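Local coordinates for transferrin binding protein B (Actinobacillus suis, PDB 3PQU), which binds host transferrin as a lipoprotein of the bacterial outer membrane, probably as part of a receptor that helps the pathogen acquire iron, at residues Val44-Pro49 and Ala75-Ile80; Pro89-Leu94 and Gly124-Glu129; Asp177-Val182 and Ala201-Ser206; Ile288-Asn293 and Asn315-Ala320; Lys36-Thr41 and Arg274-Ala279. All blocks are in the same frame, centred on the assembly; numbering follows the deposited sequence. Where two conformers were deposited one is given.

Contact 1: residues Val44-Pro49 and Ala75-Ile80; sequences VEAKIP and AQIMAI
Val44 and Ile77 meet methyl to methyl because each holds the touching branch anti to its own backbone N: CG1 of Val44 (chi1 -180°) and CG2 of Ile77 approach obliquely to 3.4 Å, closer than ordinary van der Waals contact. In Ile80 the first torsion (chi1 55°) sets CG1 between the backbone N and the carbonyl carbon, and this branch lies 3.6 Å from Val44 N. CG2 of Ile80 instead packs on the acid group of Glu45, 3.5 Å from CD, the two side chains crossing at about a right angle. The methyl thus covers part of the carboxylate, whose OE1 is hydrogen-bonded to His90 NE2.

The backbone evidence is a short antiparallel ladder, its strand axes 134° apart. Glu45 and Met78 form the hydrogen-bonded pair, with Glu45 N to Met78 O at 2.8 Å and Met78 N to Glu45 O at 2.9 Å; Val44 and Ala79 form the adjacent non-hydrogen-bonded pair. Further on, a water takes over the connection, accepting from Lys47 N at 2.9 Å and donating to Gln76 O at 2.6 Å. Val44, Ala46 and Ile77 all touch Phe319, a residue of the neighbouring barrel. Strand 78-80 forms one edge of the five-stranded antiparallel sheet of the N-lobe handle, paired with strand 43-47.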
# COMPACT_ATOMS: atom_id res chain seq x y z
N VAL A 44 0.31 6.48 -7.25
CA VAL A 44 -0.60 7.11 -8.24
C VAL A 44 0.20 8.11 -9.12
O VAL A 44 1.10 8.77 -8.62
CB VAL A 44 -1.72 7.90 -7.51
CG1 VAL A 44 -2.65 8.53 -8.53
CG2 VAL A 44 -2.50 7.00 -6.49
N GLU A 45 -0.13 8.21 -10.41
CA GLU A 45 0.51 9.20 -11.28
C GLU A 45 -0.52 9.86 -12.21
O GLU A 45 -1.57 9.28 -12.50
CB GLU A 45 1.61 8.55 -12.14
CG GLU A 45 1.04 7.65 -13.27
CD GLU A 45 2.10 6.95 -14.12
OE1 GLU A 45 1.75 6.48 -15.23
OE2 GLU A 45 3.28 6.84 -13.70
N ALA A 46 -0.22 11.07 -12.67
CA ALA A 46 -1.01 11.71 -13.72
C ALA A 46 -0.11 12.50 -14.66
O ALA A 46 0.83 13.16 -14.24
CB ALA A 46 -2.07 12.64 -13.14
N LYS A 47 -0.43 12.43 -15.94
CA LYS A 47 0.28 13.17 -16.97
C LYS A 47 0.04 14.68 -16.83
O LYS A 47 -1.05 15.12 -16.50
CB LYS A 47 -0.21 12.69 -18.34
CG LYS A 47 0.50 13.31 -19.54
CD LYS A 47 0.24 12.45 -20.77
CE LYS A 47 1.15 12.80 -21.93
NZ LYS A 47 1.05 11.76 -23.00
N ILE A 48 1.08 15.47 -17.10
CA ILE A 48 0.96 16.94 -17.08
C ILE A 48 0.19 17.39 -18.33
O ILE A 48 0.62 17.09 -19.44
CB ILE A 48 2.39 17.61 -17.02
CG1 ILE A 48 3.11 17.24 -15.71
CG2 ILE A 48 2.29 19.14 -17.15
CD1 ILE A 48 4.62 17.71 -15.64
N PRO A 49 -0.96 18.08 -18.16
CA PRO A 49 -1.75 18.48 -19.34
C PRO A 49 -1.06 19.51 -20.22
O PRO A 49 -0.34 20.39 -19.71
CB PRO A 49 -3.03 19.08 -18.72
CG PRO A 49 -3.17 18.39 -17.39
CD PRO A 49 -1.72 18.26 -16.90
N ALA A 75 -10.19 9.51 -14.99
CA ALA A 75 -9.58 8.48 -15.85
C ALA A 75 -8.09 8.72 -16.16
O ALA A 75 -7.40 7.81 -16.60
CB ALA A 75 -10.37 8.33 -17.14
N GLN A 76 -7.59 9.93 -15.95
CA GLN A 76 -6.17 10.19 -16.20
C GLN A 76 -5.31 9.98 -14.96
O GLN A 76 -4.09 10.04 -15.01
CB GLN A 76 -5.98 11.60 -16.76
CG GLN A 76 -6.55 11.79 -18.15
CD GLN A 76 -6.96 13.22 -18.42
OE1 GLN A 76 -8.15 13.54 -18.40
NE2 GLN A 76 -5.99 14.08 -18.67
N ILE A 77 -5.95 9.71 -13.83
CA ILE A 77 -5.24 9.49 -12.59
C ILE A 77 -5.06 7.98 -12.42
O ILE A 77 -6.01 7.25 -12.18
CB ILE A 77 -6.04 10.11 -11.43
CG1 ILE A 77 -6.19 11.62 -11.69
CG2 ILE A 77 -5.37 9.85 -10.10
CD1 ILE A 77 -7.05 12.31 -10.68
N MET A 78 -3.82 7.52 -12.56
CA MET A 78 -3.57 6.10 -12.73
C MET A 78 -2.84 5.49 -11.56
O MET A 78 -1.85 6.04 -11.08
CB MET A 78 -2.70 5.90 -13.98
CG MET A 78 -3.00 6.88 -15.10
SD MET A 78 -3.21 6.00 -16.65
CE MET A 78 -4.75 5.17 -16.26
N ALA A 79 -3.30 4.33 -11.12
CA ALA A 79 -2.61 3.55 -10.12
C ALA A 79 -1.29 3.03 -10.68
O ALA A 79 -1.22 2.61 -11.83
CB ALA A 79 -3.48 2.38 -9.69
N ILE A 80 -0.23 3.07 -9.88
CA ILE A 80 1.04 2.46 -10.26
C ILE A 80 1.51 1.55 -9.15
O ILE A 80 1.05 1.66 -8.02
CB ILE A 80 2.10 3.51 -10.61
CG1 ILE A 80 2.29 4.50 -9.46
CG2 ILE A 80 1.70 4.26 -11.90
CD1 ILE A 80 3.38 5.54 -9.78
O HOH W 1 -3.49 13.81 -16.94
O HOH W 2 -2.42 10.57 -16.97

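Contact 2: residues Pro89-Leu94 and Gly124-Glu129; sequences PHLKEL and GYVFDE
Leu94 CD1 reaches the strand between two carbons, Val126 CG2 and Phe127 CA, each 3.7 Å away. Val126, in the conformer described, also receives Leu91, whose CD1 lies 4.1 Å from the same CG2. With chi1 44°, Val126 CG1 stands between its backbone N and carbonyl carbon and comes within 3.3 Å of Pro89 O, just ahead of the helix. No direct hydrogen bond spans the segments; a water donates to both Leu94 O (2.9 Å) and Asp128 OD2 (2.7 Å). Asp128 is itself gripped from outside, OD2 by Thr98 OG1 and OD1 by Ser100 OG.

The next shell lies at the start of the helix. His90 occupies the N-cap position, and its O accepts from Leu94 N. Its ring donates from ND1 to Glu93 OE1 at 2.9 Å, with the acceptor in the ring plane but the donor well above the carboxylate plane. Tyr152 stacks with the ring. Tyr125 and Phe127 touch Ile205 of the barrel region, whereas Val126 and Asp128 point toward the helix. This is a short helix packed on one face of the antiparallel N-lobe handle sheet.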
# COMPACT_ATOMS: atom_id res chain seq x y z
N PRO A 89 9.21 6.40 -12.18
CA PRO A 89 8.23 6.09 -13.24
C PRO A 89 8.48 6.90 -14.51
O PRO A 89 8.72 8.09 -14.42
CB PRO A 89 6.88 6.51 -12.61
CG PRO A 89 7.09 6.37 -11.13
CD PRO A 89 8.57 6.71 -10.88
N HIS A 90 8.41 6.24 -15.68
CA HIS A 90 8.57 6.90 -16.97
C HIS A 90 9.97 7.50 -17.29
O HIS A 90 10.19 7.99 -18.39
CB HIS A 90 7.46 7.95 -17.17
CG HIS A 90 6.08 7.37 -17.21
ND1 HIS A 90 5.56 6.78 -18.34
CD2 HIS A 90 5.13 7.24 -16.25
CE1 HIS A 90 4.34 6.33 -18.08
NE2 HIS A 90 4.06 6.61 -16.82
N LEU A 91 10.91 7.45 -16.35
CA LEU A 91 12.22 8.07 -16.58
C LEU A 91 12.92 7.50 -17.84
O LEU A 91 13.45 8.25 -18.67
CB LEU A 91 13.13 7.97 -15.35
CG LEU A 91 14.48 8.70 -15.50
CD1 LEU A 91 14.28 10.22 -15.63
CD2 LEU A 91 15.47 8.39 -14.37
N LYS A 92 12.90 6.19 -17.97
CA LYS A 92 13.49 5.50 -19.12
C LYS A 92 12.75 5.87 -20.40
O LYS A 92 13.38 6.17 -21.42
CB LYS A 92 13.45 3.99 -18.92
CG LYS A 92 13.81 3.18 -20.17
CD LYS A 92 15.31 2.96 -20.29
CE LYS A 92 15.67 2.32 -21.63
NZ LYS A 92 14.73 1.22 -22.01
N GLU A 93 11.42 5.85 -20.35
CA GLU A 93 10.60 6.23 -21.50
C GLU A 93 10.95 7.64 -21.97
O GLU A 93 11.09 7.86 -23.16
CB GLU A 93 9.11 6.20 -21.15
CG GLU A 93 8.36 4.93 -21.46
CD GLU A 93 6.88 5.04 -21.07
OE1 GLU A 93 6.33 6.17 -21.08
OE2 GLU A 93 6.27 4.00 -20.75
N LEU A 94 11.01 8.60 -21.05
CA LEU A 94 11.31 9.99 -21.40
C LEU A 94 12.71 10.12 -22.01
O LEU A 94 12.91 10.83 -23.00
CB LEU A 94 11.18 10.89 -20.16
CG LEU A 94 9.77 11.11 -19.58
CD1 LEU A 94 9.84 11.98 -18.34
CD2 LEU A 94 8.83 11.76 -20.61
N GLY A 124 6.68 13.46 -6.52
CA GLY A 124 6.87 14.77 -7.11
C GLY A 124 6.59 14.73 -8.60
O GLY A 124 5.44 14.68 -9.04
N TYR A 125 7.65 14.72 -9.39
CA TYR A 125 7.51 14.86 -10.82
C TYR A 125 8.71 14.27 -11.54
O TYR A 125 9.79 14.09 -10.97
CB TYR A 125 7.32 16.34 -11.20
CG TYR A 125 8.35 17.25 -10.56
CD1 TYR A 125 9.67 17.29 -11.03
CD2 TYR A 125 8.02 18.06 -9.48
CE1 TYR A 125 10.65 18.13 -10.43
CE2 TYR A 125 8.98 18.91 -8.87
CZ TYR A 125 10.30 18.93 -9.37
OH TYR A 125 11.24 19.74 -8.78
N VAL A 126 8.47 13.93 -12.80
CA VAL A 126 9.52 13.47 -13.69
C VAL A 126 9.13 14.02 -15.05
O VAL A 126 7.97 13.90 -15.47
CB VAL A 126 9.60 11.94 -13.67
CG1 VAL A 126 8.20 11.31 -13.71
CG2 VAL A 126 10.50 11.42 -14.78
N PHE A 127 10.06 14.66 -15.73
CA PHE A 127 9.67 15.36 -16.95
C PHE A 127 10.81 15.69 -17.90
O PHE A 127 11.99 15.71 -17.52
CB PHE A 127 8.92 16.65 -16.56
CG PHE A 127 9.83 17.76 -16.08
CD1 PHE A 127 10.27 18.75 -16.95
CD2 PHE A 127 10.26 17.80 -14.75
CE1 PHE A 127 11.14 19.77 -16.51
CE2 PHE A 127 11.11 18.81 -14.29
CZ PHE A 127 11.55 19.80 -15.17
N ASP A 128 10.42 15.94 -19.15
CA ASP A 128 11.31 16.45 -20.19
C ASP A 128 10.98 17.94 -20.30
O ASP A 128 9.83 18.32 -20.48
CB ASP A 128 11.04 15.71 -21.52
CG ASP A 128 11.97 16.14 -22.65
OD1 ASP A 128 12.39 17.31 -22.70
OD2 ASP A 128 12.28 15.32 -23.53
N GLU A 129 11.98 18.80 -20.15
CA GLU A 129 11.73 20.24 -20.16
C GLU A 129 11.09 20.72 -21.46
O GLU A 129 10.32 21.68 -21.47
CB GLU A 129 13.03 21.00 -19.96
CG GLU A 129 12.90 22.50 -20.03
CD GLU A 129 14.22 23.21 -19.76
OE1 GLU A 129 14.89 22.86 -18.77
OE2 GLU A 129 14.60 24.10 -20.55
O HOH W 3 11.05 12.97 -23.59

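Contact 3: residues Asp177-Val182 and Ala201-Ser206; sequences DFTSDV and AATSIS
Thr179 and Thr203 bring their backbones together in a single bridge, CA to CA 4.2 Å, between segments whose end-to-end directions differ by 165°. The long loop that leaves barrel strand 170-183 thus folds back along it, as an irregular antiparallel neighbour within the N-lobe barrel domain.

Ser204 supplies most of the side-chain evidence. Its OG, held between backbone N and carbonyl carbon by chi1 44°, donates to the anti lone pair of Asp177 OD2 at 2.7 Å and accepts from Phe178 N at 3.2 Å. Asp177 OD1 has a separate partner, a salt bridge to Arg116. Ser204 N stands 3.4 Å above the Phe178 ring plane, over its centre, yet donates to Phe178 O at 3.0 Å; Ser204 CB adds an off-centre CH-pi contact to the same ring.

At the other end Ser180 is doubly engaged: its N donates to Ala202 O, and its OG accepts from Ala202 N at 2.9 Å while donating to Asp181 O. The loop braces itself through an ST motif, in which Thr203 OG1 accepts from Ser206 N. Thr179 OG1, which donates to Ser180 O, lies only 3.1 Å from Ala201 CB.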
# COMPACT_ATOMS: atom_id res chain seq x y z
N ASP A 177 3.59 18.46 -4.38
CA ASP A 177 3.77 18.82 -5.80
C ASP A 177 2.42 18.73 -6.51
O ASP A 177 1.49 18.11 -5.99
CB ASP A 177 4.75 17.87 -6.49
CG ASP A 177 6.19 18.13 -6.09
OD1 ASP A 177 6.75 17.36 -5.29
OD2 ASP A 177 6.74 19.14 -6.56
N PHE A 178 2.30 19.34 -7.68
CA PHE A 178 0.99 19.45 -8.33
C PHE A 178 1.07 19.76 -9.82
O PHE A 178 2.07 20.26 -10.30
CB PHE A 178 0.18 20.56 -7.64
CG PHE A 178 0.82 21.95 -7.75
CD1 PHE A 178 0.57 22.75 -8.86
CD2 PHE A 178 1.68 22.42 -6.77
CE1 PHE A 178 1.17 24.02 -9.01
CE2 PHE A 178 2.27 23.70 -6.88
CZ PHE A 178 2.01 24.50 -8.02
N THR A 179 -0.02 19.47 -10.53
CA THR A 179 -0.27 20.02 -11.85
C THR A 179 -1.72 20.49 -11.87
O THR A 179 -2.60 19.86 -11.28
CB THR A 179 -0.05 18.99 -12.99
OG1 THR A 179 -0.34 19.62 -14.25
CG2 THR A 179 -0.99 17.76 -12.86
N SER A 180 -1.96 21.62 -12.54
CA SER A 180 -3.30 22.11 -12.83
C SER A 180 -3.81 21.45 -14.10
O SER A 180 -3.12 20.61 -14.69
CB SER A 180 -3.31 23.63 -13.03
OG SER A 180 -2.64 24.02 -14.24
N ASP A 181 -5.02 21.82 -14.52
CA ASP A 181 -5.44 21.55 -15.88
C ASP A 181 -5.08 22.76 -16.74
O ASP A 181 -4.45 23.69 -16.27
CB ASP A 181 -6.95 21.25 -15.96
CG ASP A 181 -7.82 22.44 -15.53
OD1 ASP A 181 -9.04 22.43 -15.82
OD2 ASP A 181 -7.27 23.36 -14.88
N VAL A 182 -5.50 22.75 -18.00
CA VAL A 182 -5.15 23.83 -18.90
C VAL A 182 -6.40 24.56 -19.40
O VAL A 182 -7.38 23.92 -19.77
CB VAL A 182 -4.33 23.30 -20.10
CG1 VAL A 182 -4.40 24.26 -21.30
CG2 VAL A 182 -2.86 23.05 -19.67
N ALA A 201 0.24 23.06 -18.32
CA ALA A 201 -0.38 23.21 -17.02
C ALA A 201 0.56 24.01 -16.10
O ALA A 201 1.78 23.95 -16.25
CB ALA A 201 -0.68 21.83 -16.40
N ALA A 202 -0.02 24.75 -15.16
CA ALA A 202 0.79 25.32 -14.09
C ALA A 202 1.11 24.15 -13.14
O ALA A 202 0.21 23.42 -12.73
CB ALA A 202 0.02 26.40 -13.36
N THR A 203 2.39 23.98 -12.80
CA THR A 203 2.83 22.85 -11.99
C THR A 203 3.81 23.33 -10.92
O THR A 203 4.31 24.47 -10.97
CB THR A 203 3.61 21.81 -12.84
OG1 THR A 203 4.82 22.42 -13.30
CG2 THR A 203 2.79 21.30 -14.05
N SER A 204 4.16 22.44 -9.98
CA SER A 204 5.20 22.77 -9.01
C SER A 204 6.56 22.87 -9.70
O SER A 204 7.53 23.30 -9.07
CB SER A 204 5.27 21.74 -7.87
OG SER A 204 5.19 20.43 -8.41
N ILE A 205 6.65 22.44 -10.96
CA ILE A 205 7.87 22.65 -11.77
C ILE A 205 8.04 24.12 -12.19
O ILE A 205 9.15 24.64 -12.18
CB ILE A 205 7.88 21.78 -13.04
CG1 ILE A 205 7.83 20.29 -12.68
CG2 ILE A 205 9.10 22.10 -13.94
CD1 ILE A 205 7.39 19.39 -13.87
N SER A 206 6.95 24.78 -12.58
CA SER A 206 7.05 26.13 -13.15
C SER A 206 6.77 27.26 -12.16
O SER A 206 6.95 28.44 -12.48
CB SER A 206 6.10 26.27 -14.35
OG SER A 206 4.76 26.16 -13.91

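Contact 4: residues Ile288-Asn293 and Asn315-Ala320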
# COMPACT_ATOMS: atom_id res chain seq x y z
N ILE A 288 -7.18 27.85 -9.35
CA ILE A 288 -6.75 26.44 -9.35
C ILE A 288 -6.56 25.80 -7.98
O ILE A 288 -6.80 24.61 -7.83
CB ILE A 288 -5.52 26.17 -10.25
CG1 ILE A 288 -4.29 26.87 -9.74
CG2 ILE A 288 -5.79 26.61 -11.70
CD1 ILE A 288 -2.97 26.45 -10.50
N PHE A 289 -6.14 26.58 -6.98
CA PHE A 289 -5.94 26.04 -5.63
C PHE A 289 -7.26 26.07 -4.85
O PHE A 289 -7.52 26.96 -4.05
CB PHE A 289 -4.77 26.75 -4.92
CG PHE A 289 -3.45 26.55 -5.63
CD1 PHE A 289 -2.81 25.32 -5.57
CD2 PHE A 289 -2.89 27.54 -6.41
CE1 PHE A 289 -1.59 25.11 -6.25
CE2 PHE A 289 -1.67 27.34 -7.09
CZ PHE A 289 -1.04 26.12 -7.00
N THR A 290 -8.09 25.06 -5.13
CA THR A 290 -9.45 25.01 -4.60
C THR A 290 -9.61 23.78 -3.71
O THR A 290 -8.67 23.00 -3.58
CB THR A 290 -10.45 24.89 -5.74
OG1 THR A 290 -10.02 23.84 -6.60
CG2 THR A 290 -10.57 26.21 -6.54
N ASP A 291 -10.80 23.60 -3.14
CA ASP A 291 -11.08 22.52 -2.18
C ASP A 291 -11.11 21.16 -2.85
O ASP A 291 -11.49 21.06 -4.01
CB ASP A 291 -12.45 22.72 -1.51
CG ASP A 291 -12.49 23.91 -0.59
OD1 ASP A 291 -11.41 24.34 -0.11
OD2 ASP A 291 -13.62 24.40 -0.33
N SER A 292 -10.79 20.12 -2.08
CA SER A 292 -10.92 18.75 -2.54
C SER A 292 -11.56 17.86 -1.49
O SER A 292 -11.15 17.91 -0.34
CB SER A 292 -9.54 18.12 -2.85
OG SER A 292 -9.70 16.71 -3.13
N ASN A 293 -12.54 17.04 -1.89
CA ASN A 293 -13.14 16.03 -1.01
C ASN A 293 -12.49 14.67 -1.23
O ASN A 293 -12.96 13.67 -0.69
CB ASN A 293 -14.62 15.85 -1.34
CG ASN A 293 -15.48 16.92 -0.76
OD1 ASN A 293 -15.16 17.49 0.28
ND2 ASN A 293 -16.60 17.19 -1.42
N ASN A 315 -13.45 20.79 -8.47
CA ASN A 315 -13.69 21.38 -9.79
C ASN A 315 -12.66 20.89 -10.82
O ASN A 315 -12.54 21.49 -11.88
CB ASN A 315 -13.61 22.91 -9.69
CG ASN A 315 -12.22 23.39 -9.25
OD1 ASN A 315 -11.56 22.73 -8.47
ND2 ASN A 315 -11.79 24.53 -9.74
N LYS A 316 -11.90 19.84 -10.49
CA LYS A 316 -10.92 19.23 -11.42
C LYS A 316 -9.80 20.18 -11.91
O LYS A 316 -9.21 19.97 -12.97
CB LYS A 316 -11.66 18.60 -12.61
CG LYS A 316 -12.76 17.60 -12.19
CD LYS A 316 -13.41 16.94 -13.40
CE LYS A 316 -14.28 15.77 -12.99
NZ LYS A 316 -15.14 16.12 -11.82
N SER A 317 -9.51 21.22 -11.14
CA SER A 317 -8.51 22.20 -11.52
C SER A 317 -7.09 21.74 -11.18
O SER A 317 -6.14 22.33 -11.65
CB SER A 317 -8.75 23.51 -10.79
OG SER A 317 -8.73 23.31 -9.38
N LEU A 318 -6.97 20.71 -10.33
CA LEU A 318 -5.67 20.39 -9.71
C LEU A 318 -5.52 18.93 -9.25
O LEU A 318 -6.39 18.38 -8.56
CB LEU A 318 -5.40 21.29 -8.50
CG LEU A 318 -3.93 21.36 -8.05
CD1 LEU A 318 -3.22 22.45 -8.81
CD2 LEU A 318 -3.80 21.65 -6.57
N PHE A 319 -4.39 18.34 -9.64
CA PHE A 319 -3.96 17.04 -9.09
C PHE A 319 -2.69 17.31 -8.28
O PHE A 319 -1.74 17.88 -8.82
CB PHE A 319 -3.71 16.01 -10.23
CG PHE A 319 -3.10 14.69 -9.73
CD1 PHE A 319 -3.85 13.79 -8.98
CD2 PHE A 319 -1.77 14.38 -9.99
CE1 PHE A 319 -3.30 12.60 -8.51
CE2 PHE A 319 -1.20 13.18 -9.53
CZ PHE A 319 -1.97 12.30 -8.78
N ALA A 320 -2.69 16.92 -7.01
CA ALA A 320 -1.58 17.18 -6.09
C ALA A 320 -1.11 15.88 -5.43
O ALA A 320 -1.91 14.98 -5.21
CB ALA A 320 -1.99 18.17 -5.01
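An inverse gamma turn, Ile288 to Thr290 with Phe289 at its centre, meets Ser317 and Leu318 in the N-lobe barrel domain, where a loop entering one strand lies against the start of another. The closing bond of the turn, Thr290 N to Ile288 O, is weak. Oxygens of the turn and of residues 315-317 cluster here. Thr290 and Asn315 reach tip to tip: Thr290 OG1, set between its backbone N and carbonyl carbon (chi1 49°), donates to Asn315 OD1 at 2.7 Å, with the hydroxyl tilted 30° from the plane of the amide carbonyl. Ser317 OG stands 2.8 Å from Ile288 O. A second-shell residue joins two oxygens of this cluster: Thr313 OG1 is hydrogen-bonded to both Asn315 OD1 and Ser317 OG.

Beside the polar group runs an apolar one. Phe289 CD1 approaches Leu318 CD2 at 3.9 Å, the side chains crossing, and Ile288 CD1 comes within 4.3 Å of Leu318 CD1. Ile288 also covers its own neighbour: CG1 sits 3.6 Å above the Phe289 ring plane, offset toward the rim. The aromatic ring has further partners in Arg263, by cation-pi, and in Phe178, which meets it edge-to-face.

Outside this cluster the two segments run into different strands. Strand 318-326 pairs with strand 170-183, with Phe319 and Ser317 bonded to Thr179 and Asp181, while strand 292-300 pairs with strand 274-281 through Ser292 and Ala279.

Contact 5: residues Lys36-Thr41 and Arg274-Ala279; sequences KLMEPT and RFRGKA
Met38 and Pro40 lean on Arg276 and Arg274, where the N-lobe handle's connecting segment runs across a strand of the N-lobe barrel. The touching parts run 151° apart without backbone pairing: the nearest CA atoms, Met38 to Arg276 and Pro40 to Arg274, are both 7.1 Å apart.

The two arginines adopt different shapes. Arg274 bends at chi2 (-58°) and again at chi3 (-76°), which brings CD and NE round to the proline; NE lies 3.5 Å from Pro40 CB, and one face of its guanidinium is covered by Pro40 C and Thr41 N, atoms of a single peptide unit. That peptide meets the guanidinium face with its own plane turned almost upright to it. The polar ends are held from the barrel side, NH2 by a salt bridge to Glu296 and NH1 by Tyr300 OH. Pro40 also touches Phe355, and its O accepts from Lys367 NZ, both residues of the C-lobe handle, so the contact probably lies where the two lobes approach each other.

Arg276 is instead extended from CG to NE. Met38, bent at chi2 and chi3, crosses it obliquely and lays its terminal CE on the aliphatic base, 3.6 Å from Arg276 CB and 4.0 Å from Arg276 CG. Beyond the methyl, Arg276 NH1 continues to a salt bridge with Glu32. A 3-10 turn of residues 36-38, with Glu39 N bonded to Lys36 O, carries Met38. One water completes the contact, donating to Met38 O at 2.8 Å and accepting from Arg276 NE at 3.0 Å, in the guanidinium plane.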
# COMPACT_ATOMS: atom_id res chain seq x y z
N LYS A 36 -13.78 5.16 -6.56
CA LYS A 36 -12.53 4.74 -7.19
C LYS A 36 -11.31 5.52 -6.70
O LYS A 36 -10.30 4.91 -6.37
CB LYS A 36 -12.64 4.83 -8.71
CG LYS A 36 -13.74 3.96 -9.29
CD LYS A 36 -13.83 4.11 -10.79
CE LYS A 36 -14.98 3.28 -11.35
NZ LYS A 36 -14.92 3.16 -12.83
N LEU A 37 -11.39 6.85 -6.66
CA LEU A 37 -10.26 7.67 -6.24
C LEU A 37 -9.84 7.40 -4.82
O LEU A 37 -8.76 7.78 -4.41
CB LEU A 37 -10.59 9.15 -6.35
CG LEU A 37 -10.44 9.79 -7.72
CD1 LEU A 37 -10.97 11.21 -7.64
CD2 LEU A 37 -8.99 9.75 -8.17
N MET A 38 -10.71 6.76 -4.04
CA MET A 38 -10.40 6.52 -2.65
C MET A 38 -9.83 5.12 -2.40
O MET A 38 -9.47 4.79 -1.28
CB MET A 38 -11.63 6.81 -1.77
CG MET A 38 -12.20 8.22 -1.99
SD MET A 38 -10.99 9.55 -1.67
CE MET A 38 -10.99 9.48 0.10
N GLU A 39 -9.72 4.31 -3.45
CA GLU A 39 -9.14 2.96 -3.33
C GLU A 39 -7.64 3.05 -3.07
O GLU A 39 -6.97 3.89 -3.65
CB GLU A 39 -9.38 2.12 -4.60
CG GLU A 39 -10.82 1.63 -4.80
CD GLU A 39 -11.21 0.52 -3.84
OE1 GLU A 39 -12.42 0.19 -3.78
OE2 GLU A 39 -10.32 -0.04 -3.16
N PRO A 40 -7.09 2.18 -2.21
CA PRO A 40 -5.67 2.27 -1.88
C PRO A 40 -4.78 1.64 -2.95
O PRO A 40 -5.15 0.62 -3.53
CB PRO A 40 -5.57 1.48 -0.58
CG PRO A 40 -6.72 0.49 -0.68
CD PRO A 40 -7.81 1.26 -1.31
N THR A 41 -3.63 2.24 -3.22
CA THR A 41 -2.66 1.65 -4.14
C THR A 41 -1.25 1.96 -3.66
O THR A 41 -1.06 2.84 -2.82
CB THR A 41 -2.80 2.21 -5.58
OG1 THR A 41 -2.71 3.63 -5.54
CG2 THR A 41 -4.15 1.80 -6.19
N ARG A 274 -3.97 3.23 5.78
CA ARG A 274 -4.33 4.29 4.83
C ARG A 274 -5.04 5.42 5.54
O ARG A 274 -5.46 5.28 6.68
CB ARG A 274 -5.24 3.72 3.74
CG ARG A 274 -4.61 2.54 2.98
CD ARG A 274 -3.28 2.91 2.32
NE ARG A 274 -3.44 3.73 1.10
CZ ARG A 274 -2.48 3.95 0.21
NH1 ARG A 274 -1.27 3.42 0.38
NH2 ARG A 274 -2.71 4.72 -0.86
N PHE A 275 -5.17 6.55 4.85
CA PHE A 275 -5.99 7.63 5.37
C PHE A 275 -6.80 8.27 4.26
O PHE A 275 -6.41 8.23 3.09
CB PHE A 275 -5.12 8.67 6.13
CG PHE A 275 -3.89 9.10 5.38
CD1 PHE A 275 -3.93 10.16 4.50
CD2 PHE A 275 -2.69 8.43 5.56
CE1 PHE A 275 -2.79 10.54 3.80
CE2 PHE A 275 -1.53 8.81 4.88
CZ PHE A 275 -1.59 9.86 3.99
N ARG A 276 -7.95 8.83 4.63
CA ARG A 276 -8.89 9.40 3.66
C ARG A 276 -9.42 10.68 4.24
O ARG A 276 -9.82 10.69 5.41
CB ARG A 276 -10.07 8.46 3.44
CG ARG A 276 -9.73 7.04 3.02
CD ARG A 276 -10.97 6.12 3.04
NE ARG A 276 -10.59 4.70 3.02
CZ ARG A 276 -11.26 3.74 3.63
NH1 ARG A 276 -12.36 4.04 4.31
NH2 ARG A 276 -10.84 2.48 3.57
N GLY A 277 -9.44 11.75 3.44
CA GLY A 277 -9.99 13.02 3.90
C GLY A 277 -10.14 14.09 2.85
O GLY A 277 -10.54 13.84 1.70
N LYS A 278 -9.80 15.31 3.23
CA LYS A 278 -10.07 16.49 2.42
C LYS A 278 -8.89 17.42 2.47
O LYS A 278 -8.13 17.42 3.43
CB LYS A 278 -11.26 17.25 3.01
CG LYS A 278 -12.52 16.40 3.25
CD LYS A 278 -13.58 17.25 3.95
CE LYS A 278 -14.85 16.45 4.21
NZ LYS A 278 -15.39 15.89 2.95
N ALA A 279 -8.77 18.26 1.44
CA ALA A 279 -7.81 19.36 1.45
C ALA A 279 -8.63 20.64 1.39
O ALA A 279 -9.46 20.79 0.50
CB ALA A 279 -6.88 19.26 0.24
O HOH W 4 -8.24 4.09 1.19

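From the N terminus, residues 36-41 come first, but contact 5 closes only at 274-279, making it the longest loop of the set. Within its span contact 1 (44-49 with 75-80), contact 2 (89-94 with 124-129) and contact 3 (177-182 with 201-206) close one after another without crossing. Contact 4 (288-293 with 315-320) follows in series. Contacts 1 and 2 build the N-lobe handle; contacts 3 and 4 belong to the barrel, where strands 170-183 and 318-326 are neighbours; contact 5 joins the two domains. Contact 1 touches all the others, while contacts 2 and 5, with centres about 25 Å apart, do not meet.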